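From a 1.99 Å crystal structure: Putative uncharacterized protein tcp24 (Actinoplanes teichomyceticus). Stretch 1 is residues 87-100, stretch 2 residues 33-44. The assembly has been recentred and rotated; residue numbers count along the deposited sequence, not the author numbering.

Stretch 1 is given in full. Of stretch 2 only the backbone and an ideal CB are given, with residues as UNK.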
# COMPACT_ATOMS: atom_id res chain seq x y z
N TRP A 87 -20.95 -9.81 2.15
CA TRP A 87 -20.29 -11.10 2.35
C TRP A 87 -19.93 -11.76 1.05
O TRP A 87 -18.83 -12.30 0.91
CB TRP A 87 -21.12 -12.04 3.22
CG TRP A 87 -20.25 -13.10 3.87
CD1 TRP A 87 -19.96 -14.37 3.38
CD2 TRP A 87 -19.48 -12.98 5.11
NE1 TRP A 87 -19.11 -15.03 4.23
CE2 TRP A 87 -18.77 -14.26 5.28
CE3 TRP A 87 -19.31 -11.98 6.07
CZ2 TRP A 87 -17.95 -14.50 6.38
CZ3 TRP A 87 -18.48 -12.24 7.18
CH2 TRP A 87 -17.82 -13.48 7.32
N TRP A 88 -20.86 -11.71 0.09
CA TRP A 88 -20.62 -12.23 -1.27
C TRP A 88 -19.35 -11.65 -1.84
O TRP A 88 -18.50 -12.38 -2.37
CB TRP A 88 -21.81 -11.87 -2.16
CG TRP A 88 -21.76 -12.40 -3.58
CD1 TRP A 88 -22.33 -13.57 -4.07
CD2 TRP A 88 -21.14 -11.76 -4.76
NE1 TRP A 88 -22.10 -13.71 -5.41
CE2 TRP A 88 -21.40 -12.66 -5.89
CE3 TRP A 88 -20.42 -10.58 -4.98
CZ2 TRP A 88 -20.94 -12.37 -7.18
CZ3 TRP A 88 -19.97 -10.30 -6.28
CH2 TRP A 88 -20.23 -11.18 -7.35
N LEU A 89 -19.21 -10.34 -1.70
CA LEU A 89 -18.06 -9.60 -2.23
C LEU A 89 -16.77 -9.87 -1.46
O LEU A 89 -15.70 -9.96 -2.06
CB LEU A 89 -18.37 -8.11 -2.22
CG LEU A 89 -17.39 -7.21 -2.96
CD1 LEU A 89 -17.40 -7.53 -4.45
CD2 LEU A 89 -17.74 -5.75 -2.71
N LEU A 90 -16.87 -9.99 -0.14
CA LEU A 90 -15.74 -10.31 0.71
C LEU A 90 -15.10 -11.66 0.36
O LEU A 90 -13.88 -11.77 0.29
CB LEU A 90 -16.16 -10.30 2.19
CG LEU A 90 -15.18 -10.83 3.23
CD1 LEU A 90 -13.95 -9.93 3.35
CD2 LEU A 90 -15.89 -10.97 4.57
N GLU A 91 -15.93 -12.68 0.14
CA GLU A 91 -15.46 -14.01 -0.23
C GLU A 91 -14.71 -14.01 -1.55
O GLU A 91 -13.62 -14.58 -1.66
CB GLU A 91 -16.64 -14.98 -0.36
CG GLU A 91 -17.32 -15.34 0.94
CD GLU A 91 -18.39 -16.40 0.73
OE1 GLU A 91 -19.32 -16.17 -0.07
OE2 GLU A 91 -18.29 -17.45 1.38
N ARG A 92 -15.31 -13.38 -2.55
CA ARG A 92 -14.78 -13.37 -3.91
C ARG A 92 -13.56 -12.45 -4.07
O ARG A 92 -12.65 -12.76 -4.83
CB ARG A 92 -15.87 -13.01 -4.93
CG ARG A 92 -16.78 -14.20 -5.21
CD ARG A 92 -18.22 -13.81 -5.45
NE ARG A 92 -19.07 -15.00 -5.41
CZ ARG A 92 -19.60 -15.52 -4.30
NH1 ARG A 92 -19.39 -14.96 -3.12
NH2 ARG A 92 -20.35 -16.62 -4.38
N THR A 93 -13.55 -11.34 -3.34
CA THR A 93 -12.41 -10.41 -3.35
C THR A 93 -11.20 -11.10 -2.72
O THR A 93 -10.08 -11.02 -3.23
CB THR A 93 -12.76 -9.10 -2.62
OG1 THR A 93 -13.83 -8.46 -3.31
CG2 THR A 93 -11.56 -8.14 -2.60
N HIS A 94 -11.44 -11.78 -1.60
CA HIS A 94 -10.42 -12.62 -1.00
C HIS A 94 -9.88 -13.60 -2.00
O HIS A 94 -8.66 -13.74 -2.16
CB HIS A 94 -10.97 -13.35 0.22
CG HIS A 94 -10.12 -14.52 0.65
ND1 HIS A 94 -9.00 -14.37 1.38
CD2 HIS A 94 -10.26 -15.89 0.41
CE1 HIS A 94 -8.45 -15.59 1.60
NE2 HIS A 94 -9.22 -16.51 1.01
N HIS A 95 -10.79 -14.29 -2.69
CA HIS A 95 -10.41 -15.28 -3.71
C HIS A 95 -9.63 -14.67 -4.85
O HIS A 95 -8.62 -15.23 -5.27
CB HIS A 95 -11.66 -16.00 -4.22
CG HIS A 95 -11.38 -17.26 -5.01
ND1 HIS A 95 -12.35 -17.91 -5.70
CD2 HIS A 95 -10.20 -17.99 -5.20
CE1 HIS A 95 -11.81 -18.99 -6.31
NE2 HIS A 95 -10.50 -19.03 -6.01
N ALA A 96 -10.06 -13.51 -5.32
CA ALA A 96 -9.39 -12.80 -6.42
C ALA A 96 -7.96 -12.39 -6.07
O ALA A 96 -7.14 -12.18 -6.96
CB ALA A 96 -10.21 -11.60 -6.86
N ILE A 97 -7.68 -12.26 -4.78
CA ILE A 97 -6.31 -11.96 -4.31
C ILE A 97 -5.46 -13.23 -4.17
O ILE A 97 -4.35 -13.30 -4.74
CB ILE A 97 -6.32 -11.12 -3.01
CG1 ILE A 97 -6.97 -9.76 -3.27
CG2 ILE A 97 -4.88 -10.94 -2.48
CD1 ILE A 97 -7.24 -8.95 -2.01
N VAL A 98 -5.96 -14.23 -3.44
CA VAL A 98 -5.16 -15.44 -3.17
C VAL A 98 -4.87 -16.28 -4.42
O VAL A 98 -3.90 -17.05 -4.43
CB VAL A 98 -5.75 -16.33 -2.06
CG1 VAL A 98 -5.74 -15.59 -0.73
CG2 VAL A 98 -7.16 -16.81 -2.42
N ARG A 99 -5.69 -16.13 -5.46
CA ARG A 99 -5.44 -16.79 -6.74
C ARG A 99 -4.12 -16.31 -7.36
O ARG A 99 -3.54 -17.00 -8.21
CB ARG A 99 -6.61 -16.56 -7.71
CG ARG A 99 -6.74 -15.13 -8.19
CD ARG A 99 -7.76 -14.98 -9.31
NE ARG A 99 -8.00 -13.57 -9.63
CZ ARG A 99 -8.89 -13.15 -10.53
NH1 ARG A 99 -9.63 -14.03 -11.20
NH2 ARG A 99 -9.06 -11.86 -10.76
N HIS A 100 -3.66 -15.12 -6.95
CA HIS A 100 -2.38 -14.58 -7.42
C HIS A 100 -1.30 -14.59 -6.38
O HIS A 100 -0.32 -13.83 -6.49
CB HIS A 100 -2.57 -13.16 -7.93
CG HIS A 100 -3.45 -13.07 -9.16
ND1 HIS A 100 -3.27 -13.85 -10.24
CD2 HIS A 100 -4.53 -12.24 -9.45
CE1 HIS A 100 -4.19 -13.54 -11.18
NE2 HIS A 100 -4.96 -12.55 -10.70
N UNK A 33 -18.11 -5.02 -14.61
CA UNK A 33 -17.14 -5.96 -15.20
C UNK A 33 -16.37 -6.72 -14.12
O UNK A 33 -16.23 -7.94 -14.19
CB UNK A 33 -16.16 -5.21 -16.11
N UNK A 34 -15.90 -5.98 -13.12
CA UNK A 34 -15.20 -6.57 -11.97
C UNK A 34 -16.08 -7.56 -11.26
O UNK A 34 -15.65 -8.68 -10.95
CB UNK A 34 -14.74 -5.49 -10.99
N UNK A 35 -17.32 -7.17 -11.01
CA UNK A 35 -18.26 -8.01 -10.28
C UNK A 35 -18.66 -9.27 -11.05
O UNK A 35 -18.83 -10.34 -10.46
CB UNK A 35 -19.51 -7.20 -9.94
N UNK A 36 -18.76 -9.14 -12.37
CA UNK A 36 -18.96 -10.31 -13.24
C UNK A 36 -17.77 -11.25 -13.13
O UNK A 36 -17.93 -12.46 -12.98
CB UNK A 36 -19.16 -9.88 -14.69
N UNK A 37 -16.57 -10.68 -13.18
CA UNK A 37 -15.35 -11.47 -13.04
C UNK A 37 -15.35 -12.21 -11.70
O UNK A 37 -15.01 -13.40 -11.65
CB UNK A 37 -14.11 -10.58 -13.16
N UNK A 38 -15.74 -11.52 -10.63
CA UNK A 38 -15.80 -12.16 -9.31
C UNK A 38 -16.90 -13.22 -9.24
O UNK A 38 -16.75 -14.23 -8.56
CB UNK A 38 -16.03 -11.11 -8.22
N UNK A 39 -18.00 -12.99 -9.95
CA UNK A 39 -19.06 -14.01 -10.02
C UNK A 39 -18.55 -15.29 -10.68
O UNK A 39 -18.73 -16.38 -10.15
CB UNK A 39 -20.27 -13.47 -10.79
N UNK A 40 -17.86 -15.14 -11.81
CA UNK A 40 -17.29 -16.30 -12.51
C UNK A 40 -16.20 -17.01 -11.70
O UNK A 40 -16.10 -18.24 -11.74
CB UNK A 40 -16.71 -15.86 -13.86
N UNK A 41 -15.39 -16.24 -10.98
CA UNK A 41 -14.38 -16.80 -10.08
C UNK A 41 -14.99 -17.64 -8.95
O UNK A 41 -14.47 -18.70 -8.61
CB UNK A 41 -13.54 -15.67 -9.48
N UNK A 42 -16.08 -17.14 -8.37
CA UNK A 42 -16.79 -17.85 -7.30
C UNK A 42 -16.12 -17.76 -5.94
O UNK A 42 -15.07 -17.12 -5.80
CB UNK A 42 -16.94 -19.32 -7.68
N UNK A 43 -16.73 -18.40 -4.92
CA UNK A 43 -16.20 -18.44 -3.56
C UNK A 43 -14.87 -19.19 -3.47
O UNK A 43 -14.57 -20.01 -4.35
CB UNK A 43 -17.22 -19.09 -2.63
N UNK A 44 -14.06 -18.91 -2.43
CA UNK A 44 -12.78 -19.61 -2.26
C UNK A 44 -12.98 -21.06 -1.83
O UNK A 44 -14.02 -21.40 -1.27
CB UNK A 44 -11.91 -18.88 -1.23

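The helix of positions 33-41 crosses helix 87-98 at 80°, with the axes 9.3 Å apart at closest approach. Position 33 is out of reach of stretch 1, and at 36 and 40 CA-to-CB points away from it, so many side chains would serve; the residues are Ala 33, Thr 36 and Glu 40, none in contact.

Position 34 points sideways, and only a long side chain could reach Ala 96 or the hydroxyl of Thr 93. It is Trp 34, whose CH2 lies 3.9 Å from Ala 96 CB, while water 1 links its NE1 to Thr 93 OG1.

At 35 the CB lies 4.8 Å from Trp 88 CH2, with Leu 89 further on, which suits a branched or long apolar residue. Leu 35 places CD2 3.5 Å from Leu 89 CD1.

Position 37 also points sideways, and the nearest offer is the guanidinium of Arg 99, favouring an extended acid. Glu 37, with chi1 and chi2 both t, forms a salt bridge in which Arg 99 NH2 donates to Glu 37 OE2 at 2.9 Å.

Position 38 points toward stretch 1, its CB 3.8 Å from Arg 92 CB, above a hollow lined by Leu 89, Arg 92, Thr 93 and Ala 96. A medium-sized aliphatic residue would suit it. Leu 38 is the knob in this hole: CD1 lies 3.6 Å from Leu 89 CD1, and CD2 3.6 Å from Ala 96 CB.

At 39 the CB sits beside the Trp 88 ring, and small, polar or apolar residues are all plausible. Asp 39 brings OD1 to the ring edge, 3.7 Å from Trp 88 CZ2; its backbone O accepts from water 2, which in turn accepts from Arg 92 NE.

Position 41 points toward His 95, Ala 96 and Arg 99, calling for a sizeable apolar side chain. Leu 41 lays CG over one face of the His 95 ring, 3.8 Å from its centroid, and CD2 3.7 Å from Ala 96 CB.

At 42 the helix is left with a phi of 78°, which favours glycine. Gly 42 offers its carbonyl: His 95 ND1 donates to Gly 42 O at 2.8 Å, almost linearly.

Position 43 has phi -65° and psi 157°, compatible with proline among others, and its CB points away. Pro 43 rests against Arg 92.

Position 44, with similar angles, has its CB 3.8 Å from His 94 CD2, suiting a compact apolar residue. Pro 44 sets CA over the opposite face of the His 95 ring from Leu 41, and CD 3.4 Å from Glu 91 O.

Stretch 2 (33-44) AWLTELDELGPP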
# COMPACT_ATOMS: atom_id res chain seq x y z
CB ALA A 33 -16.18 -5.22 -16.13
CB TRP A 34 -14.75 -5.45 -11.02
CG TRP A 34 -14.17 -5.91 -9.71
CD1 TRP A 34 -14.69 -5.71 -8.43
CD2 TRP A 34 -12.91 -6.65 -9.50
NE1 TRP A 34 -13.87 -6.26 -7.47
CE2 TRP A 34 -12.79 -6.84 -8.04
CE3 TRP A 34 -11.92 -7.15 -10.34
CZ2 TRP A 34 -11.71 -7.50 -7.48
CZ3 TRP A 34 -10.83 -7.83 -9.75
CH2 TRP A 34 -10.74 -8.00 -8.36
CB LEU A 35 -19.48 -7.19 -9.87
CG LEU A 35 -19.17 -6.09 -8.85
CD1 LEU A 35 -20.34 -5.13 -8.71
CD2 LEU A 35 -18.79 -6.68 -7.51
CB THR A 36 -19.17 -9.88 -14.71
OG1 THR A 36 -20.34 -9.06 -14.78
CG2 THR A 36 -19.36 -11.09 -15.63
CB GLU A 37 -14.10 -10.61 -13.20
CG GLU A 37 -12.81 -11.42 -13.27
CD GLU A 37 -11.56 -10.56 -13.32
OE1 GLU A 37 -11.66 -9.33 -13.53
OE2 GLU A 37 -10.46 -11.13 -13.17
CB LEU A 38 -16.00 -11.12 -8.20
CG LEU A 38 -14.88 -10.09 -7.94
CD1 LEU A 38 -15.12 -9.38 -6.61
CD2 LEU A 38 -13.51 -10.75 -7.93
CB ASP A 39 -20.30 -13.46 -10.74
CG ASP A 39 -21.49 -14.41 -10.67
OD1 ASP A 39 -21.73 -15.02 -9.61
OD2 ASP A 39 -22.18 -14.56 -11.69
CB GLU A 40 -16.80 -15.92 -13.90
CG GLU A 40 -17.88 -16.07 -14.95
CD GLU A 40 -17.87 -14.97 -15.99
OE1 GLU A 40 -16.78 -14.46 -16.32
OE2 GLU A 40 -18.97 -14.60 -16.46
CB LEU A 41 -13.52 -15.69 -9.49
CG LEU A 41 -12.33 -16.07 -8.59
CD1 LEU A 41 -11.28 -16.88 -9.33
CD2 LEU A 41 -11.73 -14.80 -8.01
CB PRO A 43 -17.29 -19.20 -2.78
CG PRO A 43 -18.02 -20.00 -3.81
CD PRO A 43 -18.02 -19.12 -5.03
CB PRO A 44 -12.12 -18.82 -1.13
CG PRO A 44 -13.26 -18.29 -0.34
CD PRO A 44 -14.28 -17.91 -1.36
O HOH W 1 -14.19 -6.12 -4.69
O HOH W 2 -20.12 -16.49 -7.57
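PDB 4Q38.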